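Side-chain contact in HIGH potential IRON sulfur protein (Ectothiorhodospira shaposhnikovii, PDB 1HPI), which carries electrons in the anaerobic electron transport of photosynthetic bacteria by means of a high-potential [4Fe-4S] cluster: residues A[62-65]-A[66-70]. Numbering follows the deposited sequence.
Sequences NGWC and TAWVA. With SF4 (iron/sulfur cluster), chain B.
W64 and W68, four residues apart along one continuous loop, bring their pyrrole rings into near-parallel planes (19°) that are slid so far past one another that they barely overlap, with centroids 5.3 Å apart. The closest touch lies at the start of the second side chain: NE1 of W64 comes 3.5 Å from CB of W68, and CD1 lies 3.9 Å from the same carbon. Both side chains leave the backbone with CG anti to N, and they cross at about a right angle although their ring planes stay near parallel. The six-membered part of the W64 indole lies against the start of the turn that separates the two residues, with the backbone N of T66 over one face, offset toward the rim and 3.7 Å from CZ3, and the T66 methyl CG2 touches CH2. This is a type I beta turn from C65 to W68, closed by W68 N donating to C65 O (3.0 Å), with the donor well above the carbonyl plane. It presents the last of the four cysteines that hold the cubane cluster of high-potential iron-sulfur proteins: C65 SG binds the iron FE4. The same sulfur accepts a bond from A67 N at 3.3 Å with an N-H...S angle of 151°, an amide-to-thiolate interaction that would be expected to stabilise negative charge on the ligand and so to bear on the reduction potential. A67 CB packs in van der Waals contact against both SG and the cluster sulfide S1. The W68 ring turns its edge to the cluster, placing CD1 3.7 Å from sulfide S3 close to the ring plane. Each indole N-H is satisfied beyond the loop, that of W64 by Q32 OE1 and that of W68 by T33 O and N36 OD1, while Y28 meets W64 edge-to-face.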
ATOM      1  N   ASN A  62      -4.629  -2.779   4.474  1.00  5.14           N
ATOM      2  CA  ASN A  62      -3.721  -3.099   5.565  1.00  8.49           C
ATOM      3  C   ASN A  62      -2.277  -3.237   5.121  1.00 11.83           C
ATOM      4  O   ASN A  62      -1.446  -3.689   5.908  1.00 10.37           O
ATOM      5  CB  ASN A  62      -4.064  -4.455   6.201  1.00 15.15           C
ATOM      6  CG  ASN A  62      -5.519  -4.550   6.560  1.00 27.58           C
ATOM      7  OD1 ASN A  62      -6.249  -5.389   6.018  1.00 55.85           O
ATOM      8  ND2 ASN A  62      -5.943  -3.675   7.466  1.00 26.61           N
ATOM      9  N   GLY A  63      -1.986  -2.863   3.877  1.00  9.54           N
ATOM     10  CA  GLY A  63      -0.639  -2.968   3.321  1.00  5.80           C
ATOM     11  C   GLY A  63       0.297  -1.792   3.590  1.00  4.37           C
ATOM     12  O   GLY A  63       0.032  -0.929   4.428  1.00  7.16           O
ATOM     13  N   TRP A  64       1.409  -1.776   2.856  1.00  6.38           N
ATOM     14  CA  TRP A  64       2.411  -0.735   2.997  1.00  7.16           C
ATOM     15  C   TRP A  64       3.418  -0.812   1.862  1.00  7.57           C
ATOM     16  O   TRP A  64       3.613  -1.876   1.298  1.00  9.31           O
ATOM     17  CB  TRP A  64       3.199  -0.987   4.314  1.00  5.93           C
ATOM     18  CG  TRP A  64       4.202   0.077   4.652  1.00  7.70           C
ATOM     19  CD1 TRP A  64       3.968   1.184   5.393  1.00 10.33           C
ATOM     20  CD2 TRP A  64       5.588   0.129   4.284  1.00  9.67           C
ATOM     21  NE1 TRP A  64       5.110   1.935   5.502  1.00  9.84           N
ATOM     22  CE2 TRP A  64       6.126   1.308   4.836  1.00  9.42           C
ATOM     23  CE3 TRP A  64       6.416  -0.704   3.543  1.00  6.51           C
ATOM     24  CZ2 TRP A  64       7.470   1.660   4.659  1.00 13.96           C
ATOM     25  CZ3 TRP A  64       7.736  -0.356   3.367  1.00  7.00           C
ATOM     26  CH2 TRP A  64       8.260   0.811   3.918  1.00  1.93           C
ATOM     27  N   CYS A  65       4.066   0.297   1.544  1.00  8.95           N
ATOM     28  CA  CYS A  65       5.086   0.351   0.516  1.00  8.20           C
ATOM     29  C   CYS A  65       5.960   1.533   0.899  1.00  8.75           C
ATOM     30  O   CYS A  65       5.575   2.345   1.752  1.00  4.80           O
ATOM     31  CB  CYS A  65       4.603   0.415  -0.952  1.00  3.13           C
ATOM     32  SG  CYS A  65       4.150   2.082  -1.499  1.00  7.35           S
ATOM     33  N   THR A  66       7.126   1.632   0.278  1.00  9.41           N
ATOM     34  CA  THR A  66       8.072   2.709   0.560  1.00 10.28           C
ATOM     35  C   THR A  66       7.566   4.118   0.277  1.00 11.82           C
ATOM     36  O   THR A  66       8.127   5.101   0.776  1.00  9.30           O
ATOM     37  CB  THR A  66       9.455   2.465  -0.082  1.00  6.53           C
ATOM     38  OG1 THR A  66       9.326   2.449  -1.496  1.00  6.81           O
ATOM     39  CG2 THR A  66      10.079   1.166   0.410  1.00  6.41           C
ATOM     40  N   ALA A  67       6.508   4.228  -0.528  1.00  9.67           N
ATOM     41  CA  ALA A  67       5.949   5.526  -0.839  1.00 10.28           C
ATOM     42  C   ALA A  67       4.966   5.979   0.243  1.00  7.21           C
ATOM     43  O   ALA A  67       4.313   7.011   0.107  1.00  7.87           O
ATOM     44  CB  ALA A  67       5.322   5.580  -2.223  1.00  6.98           C
ATOM     45  N   TRP A  68       4.841   5.227   1.337  1.00  8.59           N
ATOM     46  CA  TRP A  68       3.923   5.638   2.393  1.00 11.85           C
ATOM     47  C   TRP A  68       4.197   7.052   2.899  1.00 17.13           C
ATOM     48  O   TRP A  68       5.339   7.440   3.169  1.00  7.27           O
ATOM     49  CB  TRP A  68       3.950   4.677   3.594  1.00  5.60           C
ATOM     50  CG  TRP A  68       2.906   5.053   4.594  1.00  9.08           C
ATOM     51  CD1 TRP A  68       1.645   4.562   4.653  1.00  7.13           C
ATOM     52  CD2 TRP A  68       3.023   6.000   5.659  1.00 11.91           C
ATOM     53  NE1 TRP A  68       0.957   5.146   5.688  1.00  6.66           N
ATOM     54  CE2 TRP A  68       1.776   6.026   6.325  1.00 10.45           C
ATOM     55  CE3 TRP A  68       4.056   6.821   6.125  1.00 10.73           C
ATOM     56  CZ2 TRP A  68       1.557   6.854   7.431  1.00 13.79           C
ATOM     57  CZ3 TRP A  68       3.832   7.639   7.216  1.00 12.70           C
ATOM     58  CH2 TRP A  68       2.594   7.655   7.860  1.00  9.80           C
ATOM     59  N   VAL A  69       3.127   7.830   3.031  1.00 10.12           N
ATOM     60  CA  VAL A  69       3.207   9.196   3.519  1.00  7.64           C
ATOM     61  C   VAL A  69       1.922   9.503   4.308  1.00  9.96           C
ATOM     62  O   VAL A  69       0.818   9.170   3.889  1.00 10.00           O
ATOM     63  CB  VAL A  69       3.624  10.190   2.418  1.00 11.03           C
ATOM     64  CG1 VAL A  69       2.632  10.170   1.272  1.00 15.84           C
ATOM     65  CG2 VAL A  69       3.754  11.617   2.931  1.00 19.23           C
ATOM     66  N   ALA A  70       2.045  10.109   5.486  1.00 12.86           N
ATOM     67  CA  ALA A  70       0.872  10.410   6.294  1.00 11.48           C
ATOM     68  C   ALA A  70      -0.149  11.291   5.631  1.00 18.11           C
ATOM     69  O   ALA A  70       0.155  12.224   4.887  1.00 17.96           O
ATOM     70  CB  ALA A  70       1.244  11.097   7.597  1.00 14.50           C
TER
HETATM   71 FE1  SF4 B  80      -0.254   1.839   0.263  1.00  8.54          FE
HETATM   72 FE2  SF4 B  80       0.483   4.475   0.342  1.00 10.35          FE
HETATM   73 FE3  SF4 B  80      -0.170   3.265  -2.027  1.00  9.58          FE
HETATM   74 FE4  SF4 B  80       2.120   2.549  -0.731  1.00  8.32          FE
HETATM   75  S1  SF4 B  80       1.619   4.585  -1.552  1.00  8.26           S
HETATM   76  S2  SF4 B  80       0.622   1.154  -1.666  1.00  8.80           S
HETATM   77  S3  SF4 B  80       1.496   2.769   1.388  1.00  7.13           S
HETATM   78  S4  SF4 B  80      -1.529   3.572  -0.248  1.00  8.22           S